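Local coordinates for hypothetical protein MJ1460 (Methanocaldococcus jannaschii DSM 2661, PDB 2OSD), which is of unknown function but carries a V4R domain, a module thought to bind small molecules in related proteins, and holds a zinc ion, at residues A[62-67]-A[125-130]; A[84-89]-A[98-103]; A[115-120]-A[141-146]. The protein carries 3 engineered substitutions. All coordinates share one frame; numbering follows the deposited sequence. Where two conformers were deposited one is given.

Contact 1: residues A[62-67]-A[125-130]; sequences KMLSPK and AGCLEE. With CA (calcium ion), chain B; CA (calcium ion), chain C; EDO (1,2-ethanediol), chain G.
A two-calcium site lies beside the contact between the C-terminal end of helix 53-64, with the turn that follows it, and helix 118-132, and at this site Ser65 and Glu130 meet through their side chains. Glu130 CG sits anti to the carbonyl carbon (chi1 -80°), and a bend at chi2 lifts the carboxylate past Lys62 and Ser65 to the metals. There OE1 and OE2 of Glu130 both bind the chain C calcium, OE1 at 2.6 Å, while Glu130 OE2 also reaches the chain B calcium at 2.6 Å and bridges the pair. Glu129 OE2 and three waters also bind the chain B ion; one of these waters donates to Glu129 O. Ser65 is the first residue to leave the helix, with a positive phi of 37°, and its OG donates to Glu130 OE1 at 2.7 Å, using the anti lone pair of that oxygen. An alanine here would probably leave Glu130 OE1 without its hydroxyl donor and the turn without its polar tie to helix 118-132. Away from the metals, the apolar part is compact: Pro66 CG lies 3.6 Å from Cys127 CB, Pro66 CD is 3.7 Å from Cys127 SG, and Leu64 CD1 adds a looser touch on the same sulfur. Gly126 has no side chain, which lets the backbone of Lys62 come close, with the CA atoms of Lys62 and Gly126 4.7 Å apart. Leu72 and Ile75 of helix 69-79 help cover Cys127 and Pro66, and Tyr32 of the second subunit packs on Leu64. Two metals and one hydroxyl draw on a single carboxylate near the C-terminal end of helix 118-132, so Glu130 is probably ionised, and Ser65 OG links the turn directly to a group the metals hold in place.

Contact 2: residues A[84-89]-A[98-103]; sequences LEIDEN and YKIKLS
The carboxylate of Glu85 is the flat side-chain group of this contact, and Ser103 OG donates to Glu85 OE2 at 3.1 Å on the syn lone pair, the side facing the other oxygen. The two segments form an antiparallel strand pair at the margin of the four-stranded sheet: strand 83-85 is outermost within the chain and strand 98-103 is its neighbour, which on its other side bonds to strand 151-156. The second carboxylate oxygen, Glu85 OE1, comes to 3.3 Å from Lys101 CB and forms a salt bridge with Lys150. Glu85 was modelled in two conformers, so these contacts hold for one of them. Lys101 passes obliquely by the carboxylate with its own amine leading away, leaving Lys101 NZ 5.4 Å from Glu85 OE1, too far for an ion pair. Glu85 and Lys101 form a hydrogen-bonded pair, linked both ways: Glu85 N donates to Lys101 O at 2.8 Å, and Lys101 N to Glu85 O at 3.1 Å. Leu84 and Leu102 make the next, non-hydrogen-bonded pair. Asp87 caps helix 88-92, accepting a bond from Lys90 N. The face bearing Leu84 and Leu102 is apolar and is covered by helix 118-132, through Leu124 and Ile120, with Phe76 of helix 69-79 also on Leu84. Ile86 and Ile100 run alongside each other in the same direction, and Ile86 CG1 is 3.8 Å from Ile100 CG2. That CG2 methyl of Ile100, placed anti to the backbone N, also meets Leu84 CD2 at 3.6 Å, and the same Leu84 CD2 reaches Leu102 CD1 at 3.9 Å.

Contact 3: residues A[115-120]-A[141-146]; sequences PIHDFI and VECVSQ. With ZN (zinc ion), chain E.
Cys143 SG is gripped by three partners: the zinc ion at 2.4 Å and two backbone N-H groups, those of Ile116 across the contact and Ser145 two residues ahead. The site lies between the start of helix 118-132 and the turn leaving strand 137-142 of the antiparallel sheet, within the V4R domain. Cys143 SG is anti to its own backbone N (chi1 -168°), which brings the sulfur to the zinc and to Ile116 N. Ile116 N to Cys143 SG is long at 3.5 Å but nearly straight (170°), and Ser145 N is 3.4 Å from Cys143 SG. Such N-H...S bonds are common at zinc-bound cysteines and would be expected to spread the charge of the sulfur. His117 ND1 binds the metal at 2.1 Å, and Glu140 and Cys151 complete the four ligands. On the far side of the His117 ring, NE2 donates to Pro106 O, a second-shell bond that fixes the ring's rotation. Ile116 CG1 lies 3.8 Å above one face of the His117 ring, over its centre. With His117 at the N-cap position, the metal is bound right where the helix begins. Pro115 CB lies 3.6 Å from Cys143 CB. The extended side chain of Gln146 reaches across the turn: its OE1 accepts from Cys143 N, which stands 58° out of the amide carbonyl plane, while Gln146 NE2 bonds to Glu113 O and comes to 3.4 Å from Pro115 CD.

From the N terminus, helix 53-64 leads into contact 1, whose loop stays open for 57 residues until 125-130 arrives. Within that span contact 2 opens at 84-89 and closes at 98-103, a short excursion through helix 88-92. Contact 3 opens at 115-120, before contact 1 has closed, and ends at 141-146, so these two cross. Helix 118-132 serves both, its start at the zinc site and its later turns at the calcium site, on opposite sides of the chain's centre. Contact 2 lies against this helix: Ile100 CD1 touches Leu128 CD1, and Leu102 CD2 meets Ile120 CD1. Together they tie helix 53-64 and the sheet to one central helix.

Contact 1: residues A[62-67]-A[125-130]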
loop_
_atom_site.group_PDB
_atom_site.type_symbol
_atom_site.label_atom_id
_atom_site.label_comp_id
_atom_site.label_asym_id
_atom_site.label_seq_id
_atom_site.Cartn_x
_atom_site.Cartn_y
_atom_site.Cartn_z
ATOM N N LYS A 62 -8.811 0.586 13.208
ATOM C CA LYS A 62 -8.549 0.900 14.598
ATOM C C LYS A 62 -7.494 1.982 14.656
ATOM O O LYS A 62 -7.532 2.884 15.496
ATOM C CB LYS A 62 -8.050 -0.309 15.357
ATOM C CG LYS A 62 -7.871 0.012 16.845
ATOM C CD LYS A 62 -7.227 -1.106 17.674
ATOM C CE LYS A 62 -8.029 -2.410 17.603
ATOM N NZ LYS A 62 -7.767 -3.255 18.813
HETATM N N MSE A 63 -6.529 1.859 13.757
HETATM C CA MSE A 63 -5.361 2.684 13.786
HETATM C C MSE A 63 -5.657 4.040 13.204
HETATM O O MSE A 63 -5.126 5.025 13.679
HETATM C CB MSE A 63 -4.230 2.036 13.032
HETATM C CG MSE A 63 -2.929 2.425 13.590
HETATM SE SE MSE A 63 -2.536 1.251 15.042
HETATM C CE MSE A 63 -1.952 -0.004 13.620
ATOM N N LEU A 64 -6.533 4.101 12.205
ATOM C CA LEU A 64 -7.017 5.387 11.698
ATOM C C LEU A 64 -7.797 6.161 12.778
ATOM O O LEU A 64 -7.759 7.381 12.797
ATOM C CB LEU A 64 -7.913 5.200 10.473
ATOM C CG LEU A 64 -7.440 4.530 9.202
ATOM C CD1 LEU A 64 -8.655 4.424 8.296
ATOM C CD2 LEU A 64 -6.309 5.310 8.516
ATOM N N SER A 65 -8.501 5.434 13.642
ATOM C CA SER A 65 -9.254 5.961 14.808
ATOM C C SER A 65 -9.911 7.301 14.550
ATOM O O SER A 65 -9.531 8.300 15.147
ATOM C CB SER A 65 -8.378 6.046 16.073
ATOM O OG SER A 65 -9.087 6.633 17.176
ATOM N N PRO A 66 -10.932 7.324 13.684
ATOM C CA PRO A 66 -11.645 8.576 13.455
ATOM C C PRO A 66 -12.501 8.959 14.672
ATOM O O PRO A 66 -12.881 8.090 15.445
ATOM C CB PRO A 66 -12.488 8.264 12.222
ATOM C CG PRO A 66 -12.734 6.777 12.325
ATOM C CD PRO A 66 -11.483 6.212 12.881
ATOM N N LYS A 67 -12.763 10.258 14.832
ATOM C CA LYS A 67 -13.454 10.815 15.998
ATOM C C LYS A 67 -14.984 10.714 15.883
ATOM O O LYS A 67 -15.682 10.583 16.875
ATOM C CB LYS A 67 -13.056 12.303 16.170
ATOM C CG LYS A 67 -12.971 12.778 17.593
ATOM N N ALA A 125 -15.456 -1.641 9.965
ATOM C CA ALA A 125 -15.680 -2.280 11.277
ATOM C C ALA A 125 -14.817 -1.651 12.406
ATOM O O ALA A 125 -15.317 -1.314 13.458
ATOM C CB ALA A 125 -15.412 -3.759 11.161
ATOM N N GLY A 126 -13.515 -1.503 12.181
ATOM C CA GLY A 126 -12.607 -0.958 13.186
ATOM C C GLY A 126 -12.744 0.536 13.445
ATOM O O GLY A 126 -12.597 0.968 14.588
ATOM N N CYS A 127 -13.010 1.334 12.407
ATOM C CA CYS A 127 -13.310 2.756 12.589
ATOM C C CYS A 127 -14.593 2.962 13.393
ATOM O O CYS A 127 -14.685 3.887 14.222
ATOM C CB CYS A 127 -13.494 3.425 11.262
ATOM S SG CYS A 127 -12.003 3.558 10.287
ATOM N N LEU A 128 -15.605 2.136 13.113
ATOM C CA LEU A 128 -16.870 2.242 13.826
ATOM C C LEU A 128 -16.692 1.929 15.301
ATOM O O LEU A 128 -17.292 2.623 16.116
ATOM C CB LEU A 128 -17.974 1.365 13.214
ATOM C CG LEU A 128 -18.556 1.857 11.886
ATOM C CD1 LEU A 128 -19.456 0.791 11.319
ATOM C CD2 LEU A 128 -19.304 3.208 12.013
ATOM N N GLU A 129 -15.888 0.920 15.663
ATOM C CA GLU A 129 -15.674 0.643 17.110
ATOM C C GLU A 129 -14.816 1.756 17.789
ATOM O O GLU A 129 -14.987 2.072 18.950
ATOM C CB GLU A 129 -15.111 -0.776 17.360
ATOM C CG GLU A 129 -13.687 -0.846 17.886
ATOM C CD GLU A 129 -13.557 -0.693 19.369
ATOM O OE1 GLU A 129 -14.565 -0.778 20.064
ATOM O OE2 GLU A 129 -12.440 -0.483 19.876
ATOM N N GLU A 130 -13.903 2.359 17.045
ATOM C CA GLU A 130 -13.172 3.504 17.552
ATOM C C GLU A 130 -14.061 4.744 17.813
ATOM O O GLU A 130 -13.806 5.510 18.778
ATOM C CB GLU A 130 -12.008 3.830 16.624
ATOM C CG GLU A 130 -10.787 2.917 16.864
ATOM C CD GLU A 130 -10.134 3.178 18.205
ATOM O OE1 GLU A 130 -9.505 4.241 18.294
ATOM O OE2 GLU A 130 -10.247 2.375 19.184
HETATM CA CA CA B . -11.189 0.684 20.855
HETATM CA CA CA C . -9.511 4.265 20.896
HETATM C C1 EDO G . -10.894 8.451 18.804
HETATM O O1 EDO G . -12.119 8.045 18.149
HETATM C C2 EDO G . -10.189 9.568 18.022
HETATM O O2 EDO G . -8.904 9.149 17.558
HETATM O O HOH W 1 -13.066 2.274 20.836
HETATM O O HOH W 2 -9.141 0.480 20.551
HETATM O O HOH W 3 -10.373 -1.726 20.912
HETATM O O HOH W 4 -7.654 3.181 20.304
HETATM O O HOH W 5 -8.600 6.549 20.383
#

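Contact 2: residues A[84-89]-A[98-103]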
loop_
_atom_site.group_PDB
_atom_site.type_symbol
_atom_site.label_atom_id
_atom_site.label_comp_id
_atom_site.label_asym_id
_atom_site.label_seq_id
_atom_site.Cartn_x
_atom_site.Cartn_y
_atom_site.Cartn_z
ATOM N N LEU A 84 -18.169 7.700 1.039
ATOM C CA LEU A 84 -19.014 6.882 1.928
ATOM C C LEU A 84 -20.311 7.589 2.264
ATOM O O LEU A 84 -20.282 8.739 2.668
ATOM C CB LEU A 84 -18.316 6.619 3.269
ATOM C CG LEU A 84 -17.231 5.568 3.469
ATOM C CD1 LEU A 84 -16.681 5.786 4.862
ATOM C CD2 LEU A 84 -17.772 4.160 3.329
ATOM N N GLU A 85 -21.434 6.902 2.096
ATOM C CA GLU A 85 -22.718 7.424 2.522
ATOM C C GLU A 85 -23.104 6.715 3.815
ATOM O O GLU A 85 -23.111 5.481 3.886
ATOM C CB GLU A 85 -23.784 7.241 1.432
ATOM C CG GLU A 85 -23.549 8.122 0.176
ATOM C CD GLU A 85 -23.192 7.335 -1.090
ATOM O OE1 GLU A 85 -23.955 6.407 -1.436
ATOM O OE2 GLU A 85 -22.177 7.672 -1.747
ATOM N N ILE A 86 -23.376 7.507 4.851
ATOM C CA ILE A 86 -23.730 6.976 6.165
ATOM C C ILE A 86 -24.744 7.911 6.773
ATOM O O ILE A 86 -24.478 9.093 6.865
ATOM C CB ILE A 86 -22.512 6.922 7.126
ATOM C CG1 ILE A 86 -21.343 6.144 6.503
ATOM C CG2 ILE A 86 -22.935 6.288 8.400
ATOM C CD1 ILE A 86 -20.069 6.058 7.365
ATOM N N ASP A 87 -25.897 7.394 7.181
ATOM C CA ASP A 87 -26.929 8.233 7.796
ATOM C C ASP A 87 -26.688 8.304 9.314
ATOM O O ASP A 87 -27.005 7.370 10.057
ATOM C CB ASP A 87 -28.337 7.705 7.453
ATOM C CG ASP A 87 -29.469 8.590 8.010
ATOM O OD1 ASP A 87 -29.225 9.414 8.927
ATOM O OD2 ASP A 87 -30.618 8.450 7.528
ATOM N N GLU A 88 -26.103 9.417 9.754
ATOM C CA GLU A 88 -25.802 9.634 11.170
ATOM C C GLU A 88 -27.080 9.641 11.990
ATOM O O GLU A 88 -27.148 8.999 13.042
ATOM C CB GLU A 88 -25.095 10.975 11.388
ATOM C CG GLU A 88 -23.587 11.001 11.171
ATOM C CD GLU A 88 -22.915 12.095 12.022
ATOM O OE1 GLU A 88 -22.891 11.944 13.271
ATOM O OE2 GLU A 88 -22.425 13.094 11.439
ATOM N N ASN A 89 -28.083 10.377 11.508
ATOM C CA ASN A 89 -29.372 10.497 12.217
ATOM C C ASN A 89 -29.938 9.114 12.597
ATOM O O ASN A 89 -30.358 8.896 13.737
ATOM C CB ASN A 89 -30.403 11.299 11.392
ATOM C CG ASN A 89 -29.768 12.485 10.646
ATOM N N TYR A 98 -27.353 -1.364 10.141
ATOM C CA TYR A 98 -27.155 -0.118 9.429
ATOM C C TYR A 98 -26.684 -0.513 8.028
ATOM O O TYR A 98 -26.311 -1.663 7.792
ATOM C CB TYR A 98 -26.110 0.762 10.151
ATOM C CG TYR A 98 -26.413 0.932 11.629
ATOM C CD1 TYR A 98 -27.258 1.957 12.079
ATOM C CD2 TYR A 98 -25.902 0.040 12.576
ATOM C CE1 TYR A 98 -27.569 2.099 13.440
ATOM C CE2 TYR A 98 -26.213 0.176 13.939
ATOM C CZ TYR A 98 -27.042 1.210 14.360
ATOM O OH TYR A 98 -27.341 1.347 15.695
ATOM N N LYS A 99 -26.733 0.437 7.104
ATOM C CA LYS A 99 -26.282 0.227 5.731
ATOM C C LYS A 99 -25.358 1.382 5.399
ATOM O O LYS A 99 -25.687 2.536 5.694
ATOM C CB LYS A 99 -27.473 0.243 4.786
ATOM C CG LYS A 99 -27.326 -0.551 3.509
ATOM C CD LYS A 99 -28.451 -0.173 2.530
ATOM C CE LYS A 99 -29.147 -1.384 1.930
ATOM N NZ LYS A 99 -30.568 -1.041 1.591
ATOM N N ILE A 100 -24.191 1.061 4.838
ATOM C CA ILE A 100 -23.242 2.042 4.415
ATOM C C ILE A 100 -22.942 1.813 2.918
ATOM O O ILE A 100 -22.638 0.694 2.485
ATOM C CB ILE A 100 -21.932 1.912 5.229
ATOM C CG1 ILE A 100 -22.181 2.166 6.720
ATOM C CG2 ILE A 100 -20.831 2.867 4.690
ATOM C CD1 ILE A 100 -20.943 2.037 7.600
ATOM N N LYS A 101 -23.013 2.878 2.130
ATOM C CA LYS A 101 -22.715 2.778 0.721
ATOM C C LYS A 101 -21.363 3.415 0.452
ATOM O O LYS A 101 -20.921 4.258 1.223
ATOM C CB LYS A 101 -23.829 3.415 -0.097
ATOM C CG LYS A 101 -25.214 2.794 0.193
ATOM C CD LYS A 101 -26.319 3.547 -0.485
ATOM C CE LYS A 101 -27.442 2.637 -0.903
ATOM N NZ LYS A 101 -28.491 3.427 -1.614
ATOM N N LEU A 102 -20.681 2.949 -0.595
ATOM C CA LEU A 102 -19.403 3.495 -0.973
ATOM C C LEU A 102 -19.437 3.709 -2.473
ATOM O O LEU A 102 -19.612 2.757 -3.233
ATOM C CB LEU A 102 -18.254 2.561 -0.574
ATOM C CG LEU A 102 -16.817 3.012 -0.899
ATOM C CD1 LEU A 102 -16.451 4.362 -0.292
ATOM C CD2 LEU A 102 -15.849 1.963 -0.448
ATOM N N SER A 103 -19.333 4.968 -2.887
ATOM C CA SER A 103 -19.294 5.335 -4.296
ATOM C C SER A 103 -17.849 5.549 -4.659
ATOM O O SER A 103 -17.079 6.019 -3.833
ATOM C CB SER A 103 -20.029 6.637 -4.557
ATOM O OG SER A 103 -21.412 6.437 -4.432
#

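Contact 3: residues A[115-120]-A[141-146]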
loop_
_atom_site.group_PDB
_atom_site.type_symbol
_atom_site.label_atom_id
_atom_site.label_comp_id
_atom_site.label_asym_id
_atom_site.label_seq_id
_atom_site.Cartn_x
_atom_site.Cartn_y
_atom_site.Cartn_z
ATOM N N PRO A 115 -18.396 -9.882 -4.130
ATOM C CA PRO A 115 -17.794 -8.626 -3.723
ATOM C C PRO A 115 -16.319 -8.772 -3.375
ATOM O O PRO A 115 -15.922 -9.805 -2.844
ATOM C CB PRO A 115 -18.602 -8.248 -2.496
ATOM C CG PRO A 115 -19.903 -8.898 -2.694
ATOM C CD PRO A 115 -19.614 -10.172 -3.348
ATOM N N ILE A 116 -15.530 -7.738 -3.674
ATOM C CA ILE A 116 -14.092 -7.780 -3.538
ATOM C C ILE A 116 -13.554 -6.909 -2.418
ATOM O O ILE A 116 -12.397 -7.049 -2.068
ATOM C CB ILE A 116 -13.363 -7.369 -4.856
ATOM C CG1 ILE A 116 -13.618 -5.902 -5.237
ATOM C CG2 ILE A 116 -13.745 -8.316 -6.007
ATOM C CD1 ILE A 116 -12.725 -5.367 -6.389
ATOM N N HIS A 117 -14.360 -6.022 -1.836
ATOM C CA HIS A 117 -13.827 -5.074 -0.818
ATOM C C HIS A 117 -13.790 -5.544 0.638
ATOM O O HIS A 117 -14.301 -4.894 1.534
ATOM C CB HIS A 117 -14.516 -3.714 -0.969
ATOM C CG HIS A 117 -14.177 -3.026 -2.257
ATOM N ND1 HIS A 117 -15.069 -2.902 -3.297
ATOM C CD2 HIS A 117 -13.020 -2.474 -2.689
ATOM C CE1 HIS A 117 -14.494 -2.258 -4.295
ATOM N NE2 HIS A 117 -13.244 -2.002 -3.956
ATOM N N ASP A 118 -13.154 -6.682 0.865
ATOM C CA ASP A 118 -13.050 -7.235 2.199
ATOM C C ASP A 118 -12.239 -6.358 3.130
ATOM O O ASP A 118 -12.578 -6.185 4.298
ATOM C CB ASP A 118 -12.385 -8.600 2.152
ATOM C CG ASP A 118 -13.264 -9.654 1.567
ATOM O OD1 ASP A 118 -14.293 -9.299 0.937
ATOM O OD2 ASP A 118 -12.901 -10.839 1.718
ATOM N N PHE A 119 -11.151 -5.826 2.608
ATOM C CA PHE A 119 -10.273 -5.002 3.394
ATOM C C PHE A 119 -10.997 -3.752 3.863
ATOM O O PHE A 119 -11.005 -3.474 5.048
ATOM C CB PHE A 119 -9.005 -4.686 2.583
ATOM C CG PHE A 119 -8.113 -3.675 3.214
ATOM C CD1 PHE A 119 -7.513 -3.927 4.414
ATOM C CD2 PHE A 119 -7.847 -2.484 2.589
ATOM C CE1 PHE A 119 -6.693 -2.993 4.995
ATOM C CE2 PHE A 119 -7.030 -1.557 3.186
ATOM C CZ PHE A 119 -6.453 -1.824 4.368
ATOM N N ILE A 120 -11.609 -3.007 2.936
ATOM C CA ILE A 120 -12.493 -1.880 3.281
ATOM C C ILE A 120 -13.615 -2.237 4.298
ATOM O O ILE A 120 -13.932 -1.434 5.168
ATOM C CB ILE A 120 -13.079 -1.211 1.988
ATOM C CG1 ILE A 120 -12.036 -0.311 1.314
ATOM C CG2 ILE A 120 -14.332 -0.353 2.264
ATOM C CD1 ILE A 120 -12.478 0.211 -0.101
ATOM N N VAL A 141 -22.433 -6.707 0.783
ATOM C CA VAL A 141 -23.506 -7.476 0.171
ATOM C C VAL A 141 -23.763 -7.124 -1.317
ATOM O O VAL A 141 -24.449 -7.871 -2.029
ATOM C CB VAL A 141 -24.829 -7.385 1.017
ATOM C CG1 VAL A 141 -24.676 -8.203 2.282
ATOM C CG2 VAL A 141 -25.209 -5.934 1.349
ATOM N N GLU A 142 -23.240 -5.991 -1.776
ATOM C CA GLU A 142 -23.234 -5.625 -3.206
ATOM C C GLU A 142 -21.902 -4.956 -3.444
ATOM O O GLU A 142 -21.361 -4.404 -2.535
ATOM C CB GLU A 142 -24.352 -4.643 -3.562
ATOM C CG GLU A 142 -25.749 -5.171 -3.355
ATOM C CD GLU A 142 -26.796 -4.300 -4.019
ATOM O OE1 GLU A 142 -26.515 -3.106 -4.270
ATOM O OE2 GLU A 142 -27.903 -4.801 -4.289
ATOM N N CYS A 143 -21.406 -5.008 -4.674
ATOM C CA CYS A 143 -20.107 -4.477 -5.033
ATOM C C CYS A 143 -20.122 -3.930 -6.443
ATOM O O CYS A 143 -20.750 -4.485 -7.319
ATOM C CB CYS A 143 -19.057 -5.572 -4.917
ATOM S SG CYS A 143 -17.310 -5.059 -4.991
ATOM N N VAL A 144 -19.458 -2.809 -6.638
ATOM C CA VAL A 144 -19.123 -2.303 -7.986
ATOM C C VAL A 144 -18.516 -3.406 -8.906
ATOM O O VAL A 144 -18.761 -3.414 -10.100
ATOM C CB VAL A 144 -18.215 -1.021 -7.856
ATOM C CG1 VAL A 144 -17.643 -0.613 -9.159
ATOM C CG2 VAL A 144 -19.049 0.126 -7.316
ATOM N N SER A 145 -17.796 -4.363 -8.324
ATOM C CA SER A 145 -17.265 -5.540 -9.041
ATOM C C SER A 145 -18.317 -6.345 -9.798
ATOM O O SER A 145 -17.987 -7.087 -10.729
ATOM C CB SER A 145 -16.487 -6.489 -8.078
ATOM O OG SER A 145 -17.316 -7.518 -7.500
ATOM N N GLN A 146 -19.578 -6.214 -9.391
ATOM C CA GLN A 146 -20.672 -6.935 -10.011
ATOM C C GLN A 146 -21.453 -6.070 -10.990
ATOM O O GLN A 146 -22.512 -6.484 -11.470
ATOM C CB GLN A 146 -21.618 -7.424 -8.924
ATOM C CG GLN A 146 -20.928 -8.195 -7.833
ATOM C CD GLN A 146 -21.780 -8.382 -6.598
ATOM O OE1 GLN A 146 -22.545 -7.461 -6.217
ATOM N NE2 GLN A 146 -21.639 -9.580 -5.951
HETATM ZN ZN ZN E . -17.158 -3.311 -3.382
#